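PDB 1XXL: YcgJ protein from Bacillus subtilis, which is of unproven function but probably transfers methyl groups from S-adenosyl-L-methionine. Local coordinates for residues F120-H125 / A159-N164; Y126-P131 / D210-T215; N138-L143 / D181-R186; S152-W157 / K228-Q233; T199-A204 / G220-F225. All coordinates share one frame; numbering follows the deposited sequence.

Contact 1: residues F120-H125 / A159-N164; sequences FLLVDH and AMFSAN
F120 of strand 118-125 meets F161 of helix 154-163 in a buried pairing of two aromatic rings. F120 holds CG anti to its own nitrogen (chi1 178°), which carries the ring up from the sheet to the helix; its CD2 lies 3.7 Å from CZ of F161. The rings form an oblique pair, centroids 5.9 Å apart and planes inclined by 38°. Two residues on, L122 points the same way: its CD2 comes 4.2 Å from F161 CZ, while its CB sits over one face of the F120 ring, near the rim. At the strand's end D124 OD2 takes H125 N and also H98 ND1. With an alanine at F120, the F161 ring would probably lose its aromatic neighbour and a gap would open between strand and helix. No hydrogen bond crosses here, so the contact rests on close apolar packing, a fair example of how an α/β methyltransferase seats a helix on its sheet.

Contact 2: residues Y126-P131 / D210-T215; sequences YAPEDP and DTFCIT
The backbones of P128 and T211 pass with their CA atoms 8.6 Å apart, so that a loop following strand 118-125 faces the last turn of helix 206-211. That helix finishes in a Schellman motif: C213 adopts a positive phi of 49° as the C-prime residue, and its N makes a weak bond of 3.4 Å to D210 O. The residue just before it, F212, is the first to leave helical geometry, and its side chain turns back to the loop. CG of F212 stands beside the backbone N (chi1 -58°), and the ring advances on P128 from the opposite direction. CZ of F212 comes 3.7 Å from CG of the proline and 3.9 Å from its CD. T211 offers a second surface, its CG2 lying 4.1 Å from P128 CG. Helix 131-144 packs against the same group, with L133 touching both P128 and T211, and V137 touching F212. The loop itself is tied down by polar bonds: D130, at the N-cap of helix 131-144, receives V132 N on its OD2, and E129 OE2 is bonded to S155 OG. T211 divides its work between two neighbours, since OG1 is bonded to E207 O while CG2 rests 3.8 Å above the centre of the F212 ring.

Contact 3: residues N138-L143 / D181-R186; sequences NHLNRL and DSWIKR. With SO4 (sulfate ion), chain E.
Two helices of the part added to the methyltransferase core, 131-144 and 180-187, are joined through one tryptophan, W183, which lies against L140 and N141. W183 sets CG anti to its nitrogen (chi1 -173°), and the indole extends from its own helix to the other. Its far corner, CH2, meets CD1 of L140 at 3.8 Å. The amide of N141 arrives at the edge instead, with OD1 3.7 Å from CZ2 near the ring plane and the amide turned 66° from that plane. A water completes the polar link: it donates to N141 OD1 at 2.8 Å and accepts from W183 NE1 at 3.2 Å, lying in the plane of the indole. The other end of the amide, ND2, is held by E151 OE2, which fixes the rotation of the group. F225 meets the indole edge-to-face and R144 forms a cation-pi pair with it. One turn on, R186 holds a sulfate, probably from the crystallisation liquor, with NE 3.0 Å from O4 and NH2 3.1 Å from O3; R144 NH2 is a further donor to the ion. The six-membered end of the indole thus packs on L140 while its N-H bonds to the water, a tryptophan joining two helices added to the class I methyltransferase core.

Contact 4: residues S152-W157 / K228-Q233; sequences SSLSEW and KAILIQ
L154 and I230 reach for each other tip to tip, CD2 of the leucine 3.6 Å from CD1 of the isoleucine. I230 stretches away from the strand because CG1 is anti to its nitrogen (chi1 -165°), bringing CD1 against both methyls of L154. W157 and I232 meet differently: the isoleucine comes in over a face, its CD1 4.3 Å from the centroid of the five-membered ring and 25° off the normal, a CH-pi contact. The same CD1 also lies 4.3 Å from L154 CD2, linking the two pairs. The helix that carries L154 and W157 is started by a capping box, in which E156 N bonds to S153 OG at 3.2 Å and S153 N to E156 OE2 at 2.9 Å; that carboxylate also forms a salt bridge with R150. Helix 154-163 lies over strand 222-236, which runs between strands 118-125 and 166-179 in the sheet; L122 touches both W157 and I232, Y168 touches I232, K173 touches L154, and L231 packs against L12 and T16 of helix 7-17.

Contact 5: residues T199-A204 / G220-F225; sequences THLNHA and GQPISF
T199 O accepts from H203 N at 2.9 Å and, more weakly, from H203 ND1, two bonds that close the end of helix 191-202 just where L201 and N202 face the chain at G220-F225. L201 carries the apolar share. Its CG sits beside the backbone N (chi1 -69°), and CD1 comes 3.8 Å from both CB and CG of P222, the two side chains crossing at about a right angle. CD2 of L201 lies farther off, 4.4 Å from CD2 of F225. N202 turns its amide over G220, with OD1 modelled 2.7 Å from G220 O; the amide may well be turned over in the model. G220 has a phi of 86°, a value that favours glycine. Replacing N202 by an alanine would remove this amide and is likely to leave the carbonyl of G220 without its nearby polar neighbour. L140 of helix 131-144 packs on L201 and F225, and Y180 on L201 and P222. Beyond P222 the strand deforms: I223 and S224 both stand opposite T215. Here a helix end is packed on the start of an antiparallel strand marked by a classic beta bulge.

In the fold
The five contacts follow the second half of a class I methyltransferase fold, where strand 118-125 pairs antiparallel with 222-236, which pairs antiparallel in turn with 166-179. Contacts 1 and 4, centres 7 Å apart, both seat helix 154-163 on this sheet, with side chains about 8 to 10 Å from those of S-adenosylmethionine-binding residues. Contacts 2, 3 and 5 gather with centres 11 to 15 Å apart around helix 131-144 and the helical insertion between strands 166-179 and 222-236. Contact 5 lies 31 Å from contact 1 between centres, yet its strand 222-236 pairs with that of contact 1. Contact 3 nests inside contact 2, and contact 5 inside contact 4. Contact 1 crosses 2, 3 and 4 along the chain, interlacing core and insertion.

Contact 1: residues F120-H125 / A159-N164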
# COMPACT_ATOMS: atom_id res chain seq x y z
N PHE A 120 -6.22 8.94 -7.91
CA PHE A 120 -5.34 7.86 -7.44
C PHE A 120 -5.29 7.93 -5.92
O PHE A 120 -4.90 8.96 -5.35
CB PHE A 120 -3.92 8.04 -8.02
CG PHE A 120 -2.91 7.02 -7.56
CD1 PHE A 120 -3.27 5.68 -7.37
CD2 PHE A 120 -1.59 7.39 -7.36
CE1 PHE A 120 -2.32 4.74 -6.96
CE2 PHE A 120 -0.65 6.46 -6.96
CZ PHE A 120 -1.01 5.14 -6.76
N LEU A 121 -5.71 6.84 -5.29
CA LEU A 121 -5.77 6.76 -3.84
C LEU A 121 -4.73 5.76 -3.38
O LEU A 121 -4.85 4.55 -3.61
CB LEU A 121 -7.18 6.36 -3.39
CG LEU A 121 -8.26 7.34 -3.83
CD1 LEU A 121 -9.61 6.77 -3.60
CD2 LEU A 121 -8.15 8.66 -3.12
N LEU A 122 -3.70 6.29 -2.72
CA LEU A 122 -2.54 5.51 -2.36
C LEU A 122 -2.42 5.47 -0.85
O LEU A 122 -2.27 6.52 -0.22
CB LEU A 122 -1.32 6.17 -3.00
CG LEU A 122 0.06 5.70 -2.58
CD1 LEU A 122 0.28 4.29 -3.06
CD2 LEU A 122 1.13 6.65 -3.14
N VAL A 123 -2.50 4.26 -0.29
CA VAL A 123 -2.21 4.04 1.11
C VAL A 123 -0.97 3.18 1.22
O VAL A 123 -0.88 2.12 0.59
CB VAL A 123 -3.41 3.35 1.89
CG1 VAL A 123 -2.98 2.86 3.28
CG2 VAL A 123 -4.52 4.30 2.00
N ASP A 124 -0.01 3.65 1.99
CA ASP A 124 1.11 2.83 2.34
C ASP A 124 1.77 3.36 3.60
O ASP A 124 1.47 4.45 4.06
CB ASP A 124 2.12 2.73 1.16
CG ASP A 124 2.85 1.38 1.11
OD1 ASP A 124 3.55 1.15 0.10
OD2 ASP A 124 2.75 0.56 2.07
N HIS A 125 2.65 2.57 4.17
CA HIS A 125 3.55 3.14 5.15
C HIS A 125 4.73 3.76 4.38
O HIS A 125 4.97 3.43 3.21
CB HIS A 125 3.96 2.17 6.27
CG HIS A 125 4.17 0.77 5.84
ND1 HIS A 125 5.38 0.30 5.41
CD2 HIS A 125 3.31 -0.28 5.79
CE1 HIS A 125 5.27 -0.98 5.10
NE2 HIS A 125 4.02 -1.36 5.31
N ALA A 159 7.57 14.06 -5.62
CA ALA A 159 8.38 14.26 -6.84
C ALA A 159 7.88 13.37 -7.98
O ALA A 159 7.78 13.81 -9.12
CB ALA A 159 9.85 13.99 -6.56
N MSE A 160 7.55 12.11 -7.67
CA MSE A 160 6.95 11.19 -8.66
C MSE A 160 5.58 11.66 -9.18
O MSE A 160 5.27 11.54 -10.35
CB MSE A 160 6.82 9.80 -8.07
CG MSE A 160 8.16 9.19 -7.72
SE MSE A 160 8.12 7.24 -7.34
CE MSE A 160 7.83 7.29 -5.38
N PHE A 161 4.74 12.19 -8.30
CA PHE A 161 3.46 12.72 -8.74
C PHE A 161 3.67 13.90 -9.67
O PHE A 161 3.04 13.95 -10.73
CB PHE A 161 2.60 13.15 -7.56
CG PHE A 161 1.84 12.02 -6.92
CD1 PHE A 161 2.38 10.74 -6.84
CD2 PHE A 161 0.60 12.25 -6.36
CE1 PHE A 161 1.67 9.72 -6.22
CE2 PHE A 161 -0.10 11.23 -5.73
CZ PHE A 161 0.44 9.97 -5.66
N SER A 162 4.56 14.81 -9.29
CA SER A 162 4.87 15.96 -10.11
C SER A 162 5.43 15.56 -11.48
O SER A 162 5.08 16.19 -12.47
CB SER A 162 5.85 16.90 -9.39
OG SER A 162 5.79 18.20 -9.93
N ALA A 163 6.28 14.54 -11.52
CA ALA A 163 6.84 14.01 -12.76
C ALA A 163 5.79 13.47 -13.75
O ALA A 163 6.05 13.38 -14.94
CB ALA A 163 7.86 12.94 -12.47
N ASN A 164 4.61 13.14 -13.23
CA ASN A 164 3.54 12.48 -13.98
C ASN A 164 2.25 13.28 -13.99
O ASN A 164 1.20 12.74 -14.28
CB ASN A 164 3.32 11.08 -13.39
CG ASN A 164 4.47 10.14 -13.69
OD1 ASN A 164 4.60 9.68 -14.80
ND2 ASN A 164 5.33 9.87 -12.71

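Contact 2: residues Y126-P131 / D210-T215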
# COMPACT_ATOMS: atom_id res chain seq x y z
N TYR A 126 5.37 4.73 4.99
CA TYR A 126 6.39 5.51 4.31
C TYR A 126 7.64 5.68 5.18
O TYR A 126 7.60 5.52 6.38
CB TYR A 126 5.80 6.86 3.89
CG TYR A 126 5.34 7.76 5.01
CD1 TYR A 126 4.03 7.75 5.46
CD2 TYR A 126 6.23 8.63 5.62
CE1 TYR A 126 3.61 8.60 6.47
CE2 TYR A 126 5.83 9.45 6.62
CZ TYR A 126 4.52 9.44 7.05
OH TYR A 126 4.15 10.26 8.08
N ALA A 127 8.74 6.01 4.51
CA ALA A 127 10.02 6.30 5.14
C ALA A 127 10.03 7.76 5.61
O ALA A 127 9.65 8.66 4.85
CB ALA A 127 11.13 6.09 4.14
N PRO A 128 10.47 8.01 6.86
CA PRO A 128 10.72 9.38 7.26
C PRO A 128 11.76 10.04 6.34
O PRO A 128 12.51 9.35 5.64
CB PRO A 128 11.24 9.24 8.70
CG PRO A 128 10.69 7.95 9.17
CD PRO A 128 10.70 7.07 7.96
N GLU A 129 11.76 11.36 6.34
CA GLU A 129 12.68 12.13 5.51
C GLU A 129 14.15 11.88 5.88
O GLU A 129 15.00 11.75 4.99
CB GLU A 129 12.35 13.62 5.61
CG GLU A 129 11.02 14.00 4.95
CD GLU A 129 11.00 13.66 3.45
OE1 GLU A 129 10.08 12.92 2.99
OE2 GLU A 129 11.91 14.12 2.73
N ASP A 130 14.42 11.76 7.18
CA ASP A 130 15.78 11.49 7.69
C ASP A 130 16.27 10.15 7.17
O ASP A 130 15.67 9.12 7.48
CB ASP A 130 15.79 11.49 9.23
CG ASP A 130 17.18 11.16 9.84
OD1 ASP A 130 17.24 11.13 11.08
OD2 ASP A 130 18.19 10.93 9.11
N PRO A 131 17.36 10.15 6.37
CA PRO A 131 17.78 8.92 5.71
C PRO A 131 18.09 7.77 6.64
O PRO A 131 17.93 6.65 6.24
CB PRO A 131 19.06 9.33 4.96
CG PRO A 131 19.00 10.81 4.90
CD PRO A 131 18.25 11.28 6.03
N ASP A 210 11.79 6.88 19.29
CA ASP A 210 10.74 7.90 19.36
C ASP A 210 9.85 7.85 18.11
O ASP A 210 8.64 7.74 18.21
CB ASP A 210 11.40 9.29 19.50
CG ASP A 210 10.38 10.45 19.61
OD1 ASP A 210 9.32 10.29 20.29
OD2 ASP A 210 10.64 11.54 19.00
N THR A 211 10.45 7.90 16.94
CA THR A 211 9.71 7.94 15.69
C THR A 211 8.83 6.70 15.51
O THR A 211 7.70 6.81 15.07
CB THR A 211 10.67 8.06 14.48
OG1 THR A 211 11.39 9.29 14.58
CG2 THR A 211 9.91 8.02 13.16
N PHE A 212 9.37 5.53 15.83
CA PHE A 212 8.65 4.27 15.58
C PHE A 212 8.05 3.64 16.84
O PHE A 212 7.70 2.48 16.84
CB PHE A 212 9.55 3.27 14.81
CG PHE A 212 10.04 3.81 13.49
CD1 PHE A 212 9.17 4.01 12.45
CD2 PHE A 212 11.38 4.16 13.31
CE1 PHE A 212 9.61 4.51 11.25
CE2 PHE A 212 11.82 4.67 12.11
CZ PHE A 212 10.94 4.84 11.09
N CYS A 213 7.95 4.43 17.92
CA CYS A 213 7.20 4.05 19.12
C CYS A 213 7.56 2.65 19.60
O CYS A 213 6.69 1.81 19.82
CB CYS A 213 5.72 4.13 18.84
SG CYS A 213 5.18 5.71 18.20
N ILE A 214 8.85 2.40 19.76
CA ILE A 214 9.34 1.06 20.06
C ILE A 214 9.13 0.74 21.53
O ILE A 214 9.60 1.46 22.42
CB ILE A 214 10.82 0.91 19.65
CG1 ILE A 214 10.96 1.06 18.14
CG2 ILE A 214 11.38 -0.48 20.04
CD1 ILE A 214 12.45 1.03 17.64
N THR A 215 8.40 -0.34 21.78
CA THR A 215 8.16 -0.82 23.14
C THR A 215 8.77 -2.23 23.27
O THR A 215 8.53 -3.08 22.41
CB THR A 215 6.65 -0.81 23.48
OG1 THR A 215 6.16 0.54 23.41
CG2 THR A 215 6.40 -1.34 24.90

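Contact 3: residues N138-L143 / D181-R186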
# COMPACT_ATOMS: atom_id res chain seq x y z
N ASN A 138 13.06 0.57 6.54
CA ASN A 138 13.14 -0.30 5.36
C ASN A 138 13.84 -1.62 5.65
O ASN A 138 13.40 -2.70 5.18
CB ASN A 138 13.80 0.41 4.18
CG ASN A 138 12.79 1.16 3.33
OD1 ASN A 138 12.03 0.54 2.61
ND2 ASN A 138 12.77 2.49 3.44
N HIS A 139 14.92 -1.55 6.42
CA HIS A 139 15.63 -2.74 6.88
C HIS A 139 14.70 -3.60 7.76
O HIS A 139 14.64 -4.82 7.57
CB HIS A 139 16.92 -2.36 7.64
CG HIS A 139 17.79 -3.53 7.97
ND1 HIS A 139 18.34 -4.34 7.00
CD2 HIS A 139 18.21 -4.03 9.16
CE1 HIS A 139 19.06 -5.29 7.57
NE2 HIS A 139 18.98 -5.14 8.89
N LEU A 140 13.99 -2.98 8.70
CA LEU A 140 13.08 -3.74 9.58
C LEU A 140 12.08 -4.53 8.77
O LEU A 140 11.89 -5.73 8.98
CB LEU A 140 12.35 -2.83 10.55
CG LEU A 140 11.29 -3.44 11.47
CD1 LEU A 140 11.89 -4.45 12.44
CD2 LEU A 140 10.62 -2.34 12.23
N ASN A 141 11.45 -3.87 7.80
CA ASN A 141 10.43 -4.52 7.00
C ASN A 141 11.00 -5.58 6.02
O ASN A 141 10.37 -6.63 5.78
CB ASN A 141 9.58 -3.46 6.29
CG ASN A 141 8.55 -2.80 7.23
OD1 ASN A 141 7.93 -3.45 8.07
ND2 ASN A 141 8.38 -1.52 7.08
N ARG A 142 12.19 -5.34 5.47
CA ARG A 142 12.84 -6.33 4.60
C ARG A 142 13.28 -7.60 5.37
O ARG A 142 13.25 -8.70 4.84
CB ARG A 142 14.04 -5.72 3.86
CG ARG A 142 14.35 -6.38 2.49
CD ARG A 142 15.21 -5.41 1.55
NE ARG A 142 14.61 -4.07 1.23
CZ ARG A 142 15.13 -2.87 1.56
NH1 ARG A 142 16.25 -2.77 2.28
NH2 ARG A 142 14.52 -1.73 1.19
N LEU A 143 13.70 -7.44 6.62
CA LEU A 143 14.10 -8.58 7.45
C LEU A 143 12.91 -9.53 7.62
O LEU A 143 13.06 -10.76 7.57
CB LEU A 143 14.59 -8.11 8.82
CG LEU A 143 16.00 -7.54 8.91
CD1 LEU A 143 16.26 -6.98 10.27
CD2 LEU A 143 17.03 -8.63 8.62
N ASP A 181 4.31 -9.83 18.33
CA ASP A 181 4.18 -11.30 18.32
C ASP A 181 3.36 -11.72 17.13
O ASP A 181 3.68 -12.67 16.42
CB ASP A 181 3.50 -11.83 19.58
CG ASP A 181 4.45 -11.96 20.78
OD1 ASP A 181 5.71 -12.01 20.63
OD2 ASP A 181 3.89 -12.04 21.91
N SER A 182 2.28 -11.00 16.92
CA SER A 182 1.36 -11.27 15.83
C SER A 182 2.01 -11.00 14.46
O SER A 182 1.85 -11.77 13.53
CB SER A 182 0.12 -10.43 16.05
OG SER A 182 -0.67 -10.40 14.89
N TRP A 183 2.74 -9.90 14.37
CA TRP A 183 3.47 -9.52 13.15
C TRP A 183 4.49 -10.58 12.72
O TRP A 183 4.62 -10.88 11.54
CB TRP A 183 4.18 -8.20 13.46
CG TRP A 183 4.86 -7.50 12.34
CD1 TRP A 183 4.28 -6.93 11.27
CD2 TRP A 183 6.26 -7.25 12.23
NE1 TRP A 183 5.23 -6.33 10.49
CE2 TRP A 183 6.46 -6.53 11.05
CE3 TRP A 183 7.37 -7.58 13.02
CZ2 TRP A 183 7.72 -6.11 10.64
CZ3 TRP A 183 8.61 -7.18 12.61
CH2 TRP A 183 8.79 -6.44 11.42
N ILE A 184 5.23 -11.12 13.68
CA ILE A 184 6.18 -12.20 13.41
C ILE A 184 5.48 -13.47 12.95
O ILE A 184 5.91 -14.07 11.98
CB ILE A 184 7.04 -12.51 14.63
CG1 ILE A 184 8.00 -11.34 14.91
CG2 ILE A 184 7.82 -13.83 14.44
CD1 ILE A 184 8.99 -11.00 13.81
N LYS A 185 4.42 -13.86 13.66
CA LYS A 185 3.60 -15.02 13.25
C LYS A 185 3.02 -14.92 11.83
O LYS A 185 3.17 -15.85 11.05
CB LYS A 185 2.47 -15.28 14.26
CG LYS A 185 2.90 -16.07 15.48
CD LYS A 185 1.70 -16.53 16.35
CE LYS A 185 0.99 -17.79 15.78
NZ LYS A 185 -0.25 -18.18 16.58
N ARG A 186 2.41 -13.80 11.48
CA ARG A 186 1.86 -13.58 10.13
C ARG A 186 2.93 -13.55 9.03
O ARG A 186 2.62 -13.80 7.85
CB ARG A 186 1.08 -12.27 10.06
CG ARG A 186 -0.17 -12.22 10.93
CD ARG A 186 -1.03 -10.99 10.59
NE ARG A 186 -0.32 -9.73 10.82
CZ ARG A 186 -0.47 -8.93 11.88
NH1 ARG A 186 -1.34 -9.22 12.84
NH2 ARG A 186 0.26 -7.82 11.98
S SO4 E . 0.82 -7.48 7.96
O1 SO4 E . 1.81 -7.10 6.96
O2 SO4 E . -0.52 -7.10 7.47
O3 SO4 E . 1.05 -6.75 9.22
O4 SO4 E . 0.90 -8.93 8.15
O HOH W 1 5.38 -4.50 7.85

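Contact 4: residues S152-W157 / K228-Q233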
# COMPACT_ATOMS: atom_id res chain seq x y z
N SER A 152 8.93 4.28 0.01
CA SER A 152 9.41 5.58 -0.39
C SER A 152 9.09 6.62 0.68
O SER A 152 8.17 6.43 1.51
CB SER A 152 8.77 6.02 -1.73
OG SER A 152 9.07 5.14 -2.80
N SER A 153 9.85 7.72 0.67
CA SER A 153 9.54 8.87 1.52
C SER A 153 8.42 9.71 0.90
O SER A 153 8.10 9.54 -0.28
CB SER A 153 10.82 9.71 1.73
OG SER A 153 11.18 10.38 0.54
N LEU A 154 7.84 10.62 1.68
CA LEU A 154 6.81 11.54 1.16
C LEU A 154 7.32 12.53 0.11
O LEU A 154 6.63 12.85 -0.86
CB LEU A 154 6.10 12.29 2.30
CG LEU A 154 5.40 11.37 3.32
CD1 LEU A 154 4.68 12.20 4.37
CD2 LEU A 154 4.46 10.41 2.68
N SER A 155 8.54 13.01 0.30
CA SER A 155 9.28 13.74 -0.74
C SER A 155 9.32 13.03 -2.05
O SER A 155 9.07 13.63 -3.08
CB SER A 155 10.75 13.84 -0.32
OG SER A 155 10.88 14.99 0.40
N GLU A 156 9.73 11.77 -2.00
CA GLU A 156 9.78 10.97 -3.20
C GLU A 156 8.43 10.82 -3.88
O GLU A 156 8.35 10.92 -5.09
CB GLU A 156 10.40 9.60 -2.91
CG GLU A 156 11.88 9.72 -2.59
CD GLU A 156 12.51 8.41 -2.13
OE1 GLU A 156 13.72 8.23 -2.41
OE2 GLU A 156 11.82 7.58 -1.48
N TRP A 157 7.36 10.58 -3.12
CA TRP A 157 6.01 10.51 -3.70
C TRP A 157 5.61 11.81 -4.33
O TRP A 157 5.03 11.84 -5.40
CB TRP A 157 4.96 10.15 -2.65
CG TRP A 157 4.97 8.69 -2.30
CD1 TRP A 157 5.28 8.14 -1.10
CD2 TRP A 157 4.65 7.60 -3.17
NE1 TRP A 157 5.15 6.78 -1.15
CE2 TRP A 157 4.78 6.42 -2.41
CE3 TRP A 157 4.26 7.52 -4.50
CZ2 TRP A 157 4.52 5.14 -2.96
CZ3 TRP A 157 4.00 6.25 -5.05
CH2 TRP A 157 4.14 5.08 -4.27
N LYS A 228 4.73 4.44 9.95
CA LYS A 228 4.14 5.72 9.53
C LYS A 228 3.28 5.50 8.30
O LYS A 228 3.79 5.13 7.24
CB LYS A 228 5.23 6.74 9.19
CG LYS A 228 6.39 6.80 10.16
CD LYS A 228 5.96 6.93 11.60
CE LYS A 228 5.53 8.30 11.93
NZ LYS A 228 5.57 8.46 13.43
N ALA A 229 1.98 5.74 8.42
CA ALA A 229 1.02 5.44 7.35
C ALA A 229 0.41 6.70 6.86
O ALA A 229 0.35 7.70 7.58
CB ALA A 229 -0.04 4.51 7.86
N ILE A 230 -0.03 6.67 5.60
CA ILE A 230 -0.64 7.82 4.98
C ILE A 230 -1.67 7.40 3.91
O ILE A 230 -1.56 6.33 3.33
CB ILE A 230 0.47 8.73 4.37
CG1 ILE A 230 -0.07 10.11 4.04
CG2 ILE A 230 1.13 8.01 3.19
CD1 ILE A 230 1.02 11.15 3.61
N LEU A 231 -2.66 8.25 3.68
CA LEU A 231 -3.43 8.23 2.44
C LEU A 231 -3.05 9.46 1.67
O LEU A 231 -3.23 10.60 2.16
CB LEU A 231 -4.94 8.21 2.66
CG LEU A 231 -5.78 8.48 1.39
CD1 LEU A 231 -5.55 7.43 0.33
CD2 LEU A 231 -7.29 8.53 1.73
N ILE A 232 -2.53 9.22 0.47
CA ILE A 232 -2.22 10.27 -0.47
C ILE A 232 -3.26 10.18 -1.58
O ILE A 232 -3.59 9.09 -2.06
CB ILE A 232 -0.81 10.04 -1.09
CG1 ILE A 232 0.28 10.25 -0.04
CG2 ILE A 232 -0.56 10.96 -2.28
CD1 ILE A 232 1.54 9.49 -0.37
N GLN A 233 -3.77 11.34 -1.99
CA GLN A 233 -4.58 11.45 -3.18
C GLN A 233 -3.81 12.14 -4.30
O GLN A 233 -3.27 13.25 -4.11
CB GLN A 233 -5.88 12.19 -2.91
CG GLN A 233 -6.81 12.25 -4.12
CD GLN A 233 -8.22 12.71 -3.77
OE1 GLN A 233 -9.19 11.97 -3.97
NE2 GLN A 233 -8.35 13.90 -3.28

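Contact 5: residues T199-A204 / G220-F225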
# COMPACT_ATOMS: atom_id res chain seq x y z
N THR A 199 17.54 -7.75 17.45
CA THR A 199 18.76 -6.93 17.57
C THR A 199 18.56 -5.52 16.98
O THR A 199 18.97 -4.53 17.57
CB THR A 199 19.97 -7.60 16.86
OG1 THR A 199 20.23 -8.87 17.47
CG2 THR A 199 21.23 -6.77 16.95
N HIS A 200 17.93 -5.45 15.81
CA HIS A 200 17.65 -4.18 15.12
C HIS A 200 16.82 -3.25 16.00
O HIS A 200 17.15 -2.08 16.16
CB HIS A 200 16.91 -4.49 13.81
CG HIS A 200 16.79 -3.33 12.88
ND1 HIS A 200 17.88 -2.62 12.41
CD2 HIS A 200 15.70 -2.77 12.30
CE1 HIS A 200 17.47 -1.67 11.60
NE2 HIS A 200 16.15 -1.74 11.50
N LEU A 201 15.75 -3.79 16.58
CA LEU A 201 14.86 -3.02 17.46
C LEU A 201 15.53 -2.63 18.77
O LEU A 201 15.37 -1.52 19.25
CB LEU A 201 13.56 -3.81 17.73
CG LEU A 201 12.60 -3.98 16.53
CD1 LEU A 201 11.50 -5.05 16.77
CD2 LEU A 201 11.96 -2.65 16.15
N ASN A 202 16.29 -3.56 19.35
CA ASN A 202 16.99 -3.31 20.62
C ASN A 202 18.12 -2.32 20.51
O ASN A 202 18.44 -1.66 21.48
CB ASN A 202 17.53 -4.62 21.20
CG ASN A 202 16.50 -5.33 22.04
OD1 ASN A 202 15.75 -6.17 21.55
ND2 ASN A 202 16.41 -4.94 23.31
N HIS A 203 18.74 -2.22 19.33
CA HIS A 203 19.83 -1.28 19.11
C HIS A 203 19.40 0.01 18.40
O HIS A 203 20.23 0.80 17.98
CB HIS A 203 20.95 -1.99 18.33
CG HIS A 203 21.64 -3.06 19.12
ND1 HIS A 203 20.99 -4.18 19.58
CD2 HIS A 203 22.92 -3.17 19.53
CE1 HIS A 203 21.84 -4.93 20.26
NE2 HIS A 203 23.02 -4.35 20.23
N ALA A 204 18.10 0.22 18.26
CA ALA A 204 17.57 1.48 17.69
C ALA A 204 18.10 2.75 18.39
O ALA A 204 18.18 2.81 19.61
CB ALA A 204 16.03 1.45 17.73
N GLY A 220 14.57 -7.51 26.49
CA GLY A 220 14.79 -7.18 25.08
C GLY A 220 13.80 -7.77 24.10
O GLY A 220 13.89 -7.49 22.92
N GLN A 221 12.86 -8.59 24.57
CA GLN A 221 11.85 -9.17 23.69
C GLN A 221 10.90 -8.03 23.26
O GLN A 221 10.34 -7.34 24.12
CB GLN A 221 11.08 -10.28 24.40
CG GLN A 221 10.00 -10.97 23.57
CD GLN A 221 10.55 -11.84 22.45
OE1 GLN A 221 11.76 -12.09 22.37
NE2 GLN A 221 9.66 -12.32 21.57
N PRO A 222 10.78 -7.77 21.93
CA PRO A 222 9.95 -6.63 21.52
C PRO A 222 8.47 -6.87 21.77
O PRO A 222 8.01 -8.01 21.74
CB PRO A 222 10.26 -6.50 20.03
CG PRO A 222 11.54 -7.29 19.83
CD PRO A 222 11.41 -8.42 20.77
N ILE A 223 7.75 -5.78 22.02
CA ILE A 223 6.32 -5.83 22.28
C ILE A 223 5.53 -5.18 21.16
O ILE A 223 4.58 -5.77 20.64
CB ILE A 223 6.02 -5.16 23.63
CG1 ILE A 223 6.57 -6.05 24.75
CG2 ILE A 223 4.52 -4.97 23.81
CD1 ILE A 223 6.69 -5.34 26.09
N SER A 224 5.91 -3.96 20.79
CA SER A 224 5.19 -3.23 19.77
C SER A 224 6.04 -2.14 19.14
O SER A 224 7.09 -1.75 19.66
CB SER A 224 3.91 -2.61 20.37
OG SER A 224 4.21 -1.70 21.40
N PHE A 225 5.59 -1.66 17.99
CA PHE A 225 6.17 -0.48 17.35
C PHE A 225 5.12 0.10 16.42
O PHE A 225 4.08 -0.51 16.23
CB PHE A 225 7.49 -0.80 16.62
CG PHE A 225 7.37 -1.84 15.53
CD1 PHE A 225 7.09 -1.47 14.22
CD2 PHE A 225 7.57 -3.19 15.81
CE1 PHE A 225 6.99 -2.42 13.22
CE2 PHE A 225 7.49 -4.15 14.81
CZ PHE A 225 7.18 -3.76 13.51